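Local coordinates for protein putative tryptophan halogenase (Xanthomonas campestris pv. campestris, PDB 6Y1W) that probably acts as an FAD-dependent halogenase of the tryptophan halogenase family, binding a reduced flavin to halogenate an aromatic substrate, at residues 245-257 with 307-320. Numbering follows the deposited sequence. Where two conformers were deposited one is given.
With BUD ((2S,3S)-butane-2,3-diol), chain K.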
loop_
_atom_site.group_PDB
_atom_site.type_symbol
_atom_site.label_atom_id
_atom_site.label_comp_id
_atom_site.label_asym_id
_atom_site.label_seq_id
_atom_site.Cartn_x
_atom_site.Cartn_y
_atom_site.Cartn_z
ATOM N N PHE A 245 -6.009 9.368 -27.236
ATOM C CA PHE A 245 -6.047 9.515 -28.690
ATOM C C PHE A 245 -4.692 9.794 -29.340
ATOM O O PHE A 245 -4.572 9.679 -30.567
ATOM C CB PHE A 245 -7.014 10.657 -29.094
ATOM C CG PHE A 245 -8.378 10.558 -28.451
ATOM C CD1 PHE A 245 -8.906 9.338 -28.038
ATOM C CD2 PHE A 245 -9.128 11.712 -28.246
ATOM C CE1 PHE A 245 -10.184 9.277 -27.428
ATOM C CE2 PHE A 245 -10.385 11.651 -27.652
ATOM C CZ PHE A 245 -10.907 10.446 -27.248
ATOM N N ALA A 246 -3.679 10.209 -28.576
ATOM C CA ALA A 246 -2.376 10.488 -29.190
ATOM C C ALA A 246 -1.718 9.225 -29.734
ATOM O O ALA A 246 -1.814 8.152 -29.142
ATOM C CB ALA A 246 -1.470 11.137 -28.142
ATOM N N ASP A 247 -1.057 9.367 -30.880
ATOM C CA ASP A 247 -0.398 8.224 -31.506
ATOM C C ASP A 247 0.824 8.659 -32.298
ATOM O O ASP A 247 1.455 7.802 -32.939
ATOM C CB ASP A 247 -1.378 7.479 -32.421
ATOM C CG ASP A 247 -1.872 8.339 -33.589
ATOM O OD1 ASP A 247 -1.418 9.482 -33.783
ATOM O OD2 ASP A 247 -2.765 7.873 -34.330
ATOM N N SER A 248 1.232 9.929 -32.200
ATOM C CA SER A 248 2.298 10.462 -33.029
ATOM C C SER A 248 3.092 11.492 -32.224
ATOM O O SER A 248 2.550 12.146 -31.334
ATOM C CB SER A 248 1.728 11.155 -34.267
ATOM O OG SER A 248 0.913 10.268 -35.040
ATOM N N ALA A 249 4.364 11.659 -32.585
ATOM C CA ALA A 249 5.106 12.772 -32.016
ATOM C C ALA A 249 6.134 13.268 -33.026
ATOM O O ALA A 249 6.577 12.532 -33.921
ATOM C CB ALA A 249 5.822 12.389 -30.723
ATOM N N LEU A 250 6.523 14.529 -32.861
ATOM C CA LEU A 250 7.679 15.091 -33.554
ATOM C C LEU A 250 8.599 15.651 -32.480
ATOM O O LEU A 250 8.122 16.383 -31.609
ATOM C CB LEU A 250 7.280 16.253 -34.478
ATOM C CG LEU A 250 6.703 15.912 -35.839
ATOM C CD1 LEU A 250 6.006 17.147 -36.438
ATOM C CD2 LEU A 250 7.820 15.373 -36.754
ATOM N N ALA A 251 9.904 15.351 -32.551
ATOM C CA ALA A 251 10.811 15.772 -31.486
ATOM C C ALA A 251 11.987 16.544 -32.071
ATOM O O ALA A 251 12.451 16.240 -33.173
ATOM C CB ALA A 251 11.322 14.567 -30.678
ATOM N N VAL A 252 12.465 17.546 -31.338
ATOM C CA VAL A 252 13.573 18.377 -31.838
ATOM C C VAL A 252 14.290 19.002 -30.649
ATOM O O VAL A 252 13.654 19.446 -29.687
ATOM C CB VAL A 252 13.066 19.469 -32.806
ATOM C CG1 VAL A 252 12.168 20.494 -32.061
ATOM C CG2 VAL A 252 14.264 20.188 -33.498
ATOM N N GLN A 253 15.621 19.100 -30.750
ATOM C CA GLN A 253 16.409 19.765 -29.731
ATOM C C GLN A 253 16.667 21.209 -30.143
ATOM O O GLN A 253 16.785 21.529 -31.326
ATOM C CB GLN A 253 17.738 19.009 -29.488
ATOM C CG GLN A 253 17.571 17.510 -29.187
ATOM C CD GLN A 253 16.706 17.197 -27.912
ATOM O OE1 GLN A 253 17.141 17.427 -26.781
ATOM N NE2 GLN A 253 15.492 16.656 -28.113
ATOM N N THR A 254 16.731 22.089 -29.158
ATOM C CA THR A 254 17.035 23.488 -29.448
ATOM C C THR A 254 18.143 23.954 -28.525
ATOM O O THR A 254 18.371 23.391 -27.455
ATOM C CB THR A 254 15.817 24.419 -29.277
ATOM O OG1 THR A 254 15.206 24.202 -27.982
ATOM C CG2 THR A 254 14.790 24.195 -30.397
ATOM N N GLU A 255 18.823 25.038 -28.918
ATOM C CA GLU A 255 19.793 25.577 -27.980
ATOM C C GLU A 255 19.094 26.207 -26.768
ATOM O O GLU A 255 17.939 26.659 -26.829
ATOM C CB GLU A 255 20.712 26.605 -28.673
ATOM C CG GLU A 255 20.006 27.798 -29.099
ATOM C CD GLU A 255 20.786 28.620 -30.155
ATOM O OE1 GLU A 255 22.038 28.487 -30.305
ATOM O OE2 GLU A 255 20.108 29.407 -30.827
ATOM N N SER A 256 19.810 26.225 -25.652
ATOM C CA SER A 256 19.337 26.935 -24.475
ATOM C C SER A 256 19.305 28.438 -24.744
ATOM O O SER A 256 20.184 28.984 -25.422
ATOM C CB SER A 256 20.259 26.646 -23.295
ATOM O OG SER A 256 20.475 25.243 -23.168
ATOM N N VAL A 257 18.292 29.107 -24.200
ATOM C CA VAL A 257 18.174 30.556 -24.319
ATOM C C VAL A 257 18.249 31.240 -22.968
ATOM O O VAL A 257 18.000 32.445 -22.870
ATOM C CB VAL A 257 16.886 30.962 -25.051
ATOM C CG1 VAL A 257 16.905 30.428 -26.465
ATOM C CG2 VAL A 257 15.642 30.513 -24.298
ATOM N N LEU A 307 8.829 26.976 -30.430
ATOM C CA LEU A 307 10.243 26.792 -30.110
ATOM C C LEU A 307 10.878 28.119 -29.733
ATOM O O LEU A 307 10.465 29.187 -30.197
ATOM C CB LEU A 307 11.012 26.181 -31.286
ATOM C CG LEU A 307 10.661 24.733 -31.677
ATOM C CD1 LEU A 307 11.516 24.241 -32.829
ATOM C CD2 LEU A 307 10.841 23.804 -30.492
ATOM N N GLN A 308 11.824 28.046 -28.802
ATOM C CA GLN A 308 12.747 29.128 -28.496
ATOM C C GLN A 308 14.153 28.651 -28.808
ATOM O O GLN A 308 14.513 27.511 -28.482
ATOM C CB GLN A 308 12.682 29.542 -27.039
ATOM C CG GLN A 308 11.338 30.098 -26.605
ATOM C CD GLN A 308 11.236 30.133 -25.101
ATOM O OE1 GLN A 308 10.581 29.284 -24.491
ATOM N NE2 GLN A 308 11.918 31.100 -24.483
ATOM N N GLY A 309 14.926 29.507 -29.463
ATOM C CA GLY A 309 16.280 29.178 -29.846
ATOM C C GLY A 309 16.344 28.408 -31.153
ATOM O O GLY A 309 15.362 27.831 -31.634
ATOM N N ARG A 310 17.543 28.366 -31.723
ATOM C CA ARG A 310 17.693 27.641 -32.975
ATOM C C ARG A 310 17.627 26.131 -32.733
ATOM O O ARG A 310 18.068 25.618 -31.696
ATOM C CB ARG A 310 19.030 27.986 -33.635
ATOM C CG ARG A 310 19.053 29.443 -34.150
ATOM C CD ARG A 310 20.465 29.892 -34.528
ATOM N NE ARG A 310 21.359 29.891 -33.376
ATOM C CZ ARG A 310 22.651 30.232 -33.414
ATOM N NH1 ARG A 310 23.209 30.603 -34.565
ATOM N NH2 ARG A 310 23.370 30.208 -32.310
ATOM N N ALA A 311 17.101 25.424 -33.720
ATOM C CA ALA A 311 17.098 23.967 -33.675
ATOM C C ALA A 311 18.509 23.416 -33.812
ATOM O O ALA A 311 19.292 23.851 -34.672
ATOM C CB ALA A 311 16.226 23.410 -34.797
ATOM N N LEU A 312 18.813 22.376 -33.023
ATOM C CA LEU A 312 20.104 21.701 -33.040
ATOM C C LEU A 312 20.046 20.372 -33.765
ATOM O O LEU A 312 21.097 19.782 -34.022
ATOM C CB LEU A 312 20.608 21.432 -31.608
ATOM C CG LEU A 312 20.881 22.705 -30.860
ATOM C CD1 LEU A 312 21.364 22.386 -29.440
ATOM C CD2 LEU A 312 21.962 23.465 -31.577
ATOM N N THR A 313 18.833 19.868 -34.041
ATOM C CA THR A 313 18.611 18.601 -34.738
ATOM C C THR A 313 17.513 18.802 -35.775
ATOM O O THR A 313 16.769 19.791 -35.741
ATOM C CB THR A 313 18.226 17.471 -33.755
ATOM O OG1 THR A 313 17.013 17.818 -33.069
ATOM C CG2 THR A 313 19.350 17.246 -32.710
ATOM N N THR A 314 17.466 17.889 -36.741
ATOM C CA THR A 314 16.290 17.830 -37.621
ATOM C C THR A 314 15.154 17.105 -36.895
ATOM O O THR A 314 15.375 16.008 -36.354
ATOM C CB THR A 314 16.655 17.085 -38.905
ATOM O OG1 THR A 314 17.618 17.865 -39.622
ATOM C CG2 THR A 314 15.419 16.879 -39.806
ATOM N N PRO A 315 13.927 17.624 -36.941
ATOM C CA PRO A 315 12.831 16.980 -36.210
ATOM C C PRO A 315 12.671 15.535 -36.640
ATOM O O PRO A 315 12.811 15.191 -37.817
ATOM C CB PRO A 315 11.613 17.832 -36.580
ATOM C CG PRO A 315 12.165 19.155 -36.878
ATOM C CD PRO A 315 13.514 18.910 -37.522
ATOM N N ARG A 316 12.440 14.681 -35.658
ATOM C CA ARG A 316 12.271 13.252 -35.844
ATOM C C ARG A 316 10.825 12.888 -35.570
ATOM O O ARG A 316 10.267 13.314 -34.554
ATOM C CB ARG A 316 13.182 12.468 -34.897
ATOM C CG ARG A 316 14.586 12.228 -35.440
ATOM C CD ARG A 316 14.563 12.183 -36.958
ATOM N NE ARG A 316 15.817 11.724 -37.552
ATOM C CZ ARG A 316 16.961 12.407 -37.574
ATOM N NH1 ARG A 316 17.068 13.627 -37.028
ATOM N NH2 ARG A 316 18.012 11.858 -38.164
ATOM N N ALA A 317 10.236 12.085 -36.454
ATOM C CA ALA A 317 8.850 11.646 -36.315
ATOM C C ALA A 317 8.773 10.287 -35.642
ATOM O O ALA A 317 9.568 9.386 -35.928
ATOM C CB ALA A 317 8.170 11.585 -37.683
ATOM N N LEU A 318 7.820 10.145 -34.731
ATOM C CA LEU A 318 7.670 8.943 -33.924
ATOM C C LEU A 318 6.208 8.522 -33.957
ATOM O O LEU A 318 5.320 9.376 -34.078
ATOM C CB LEU A 318 8.073 9.202 -32.472
ATOM C CG LEU A 318 9.241 10.180 -32.275
ATOM C CD1 LEU A 318 9.426 10.597 -30.808
ATOM C CD2 LEU A 318 10.506 9.552 -32.826
ATOM N N ARG A 319 5.970 7.212 -33.866
ATOM C CA ARG A 319 4.626 6.655 -33.753
ATOM C C ARG A 319 4.540 5.772 -32.513
ATOM O O ARG A 319 5.524 5.163 -32.085
ATOM C CB ARG A 319 4.209 5.811 -34.986
ATOM C CG ARG A 319 3.878 6.644 -36.235
ATOM C CD ARG A 319 2.728 7.617 -35.958
ATOM N NE ARG A 319 1.439 6.936 -35.779
ATOM C CZ ARG A 319 0.619 6.614 -36.782
ATOM N NH1 ARG A 319 -0.528 5.979 -36.540
ATOM N NH2 ARG A 319 0.960 6.902 -38.035
ATOM N N PHE A 320 3.342 5.678 -31.946
ATOM C CA PHE A 320 3.158 4.847 -30.758
ATOM C C PHE A 320 1.662 4.667 -30.561
ATOM O O PHE A 320 0.855 5.292 -31.251
ATOM C CB PHE A 320 3.795 5.485 -29.523
ATOM C CG PHE A 320 3.486 6.940 -29.380
ATOM C CD1 PHE A 320 2.241 7.348 -28.957
ATOM C CD2 PHE A 320 4.452 7.902 -29.682
ATOM C CE1 PHE A 320 1.966 8.716 -28.805
ATOM C CE2 PHE A 320 4.185 9.234 -29.564
ATOM C CZ PHE A 320 2.926 9.643 -29.132
HETATM C C1 BUD K . 22.573 14.523 -34.924
HETATM O O1 BUD K . 22.424 16.879 -35.479
HETATM C C2 BUD K . 21.884 15.599 -35.756
HETATM O O2 BUD K . 19.705 16.118 -36.716
HETATM C C3 BUD K . 20.361 15.598 -35.610
HETATM C C4 BUD K . 19.751 14.242 -35.396
HETATM O O HOH W 1 15.499 15.582 -33.430
HETATM O O HOH W 2 15.387 26.398 -26.200
#
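Leu307 opens the contact by laying both its methyls against Val252 CG1 and Thr254 CG2. Further along, Arg310 holds the Glu255 carboxylate side-on: NE reaches OE2 at 2.9 Å, nearly straight at 169°, while NH2 takes the syn lone pair of OE1 at 3.0 Å. The backbone N of Arg310 also donates to OE2, from the same face as NE, so three N-H groups fix the carboxylate. Leu312 N bonds Gln253 O, and in the next residue the side chain stands in for a backbone acceptor: Thr313 OG1, set between its own N and carbonyl carbon (chi1 60°), receives Gln253 N at 3.0 Å and 176°. A water accepts from that hydroxyl and donates to Ala251 O and Thr314 O, bridging the register shift. Thr314 N binds a butanediol oxygen, O2. Regular antiparallel pairing then runs from Arg316 opposite Ala251 to Arg319 opposite Ser248. Arg319 folds back so that NE makes a weak bond to Asp247 O (3.0 Å), which also accepts Phe320 N; Asp247 OD2 bonds Ser291. The Phe320 ring lays one face over Asp247 C and meets Ala249 CB with its edge, 3.7 Å from CE2. Strand 316-319 is an edge strand of its mixed sheet within the chain; strand 248-254 separates it from 283-289, with a classic bulge at Asp247 and Ser248 facing Tyr289, while helix 296-306 packs on Leu250, Val252 and Ala317.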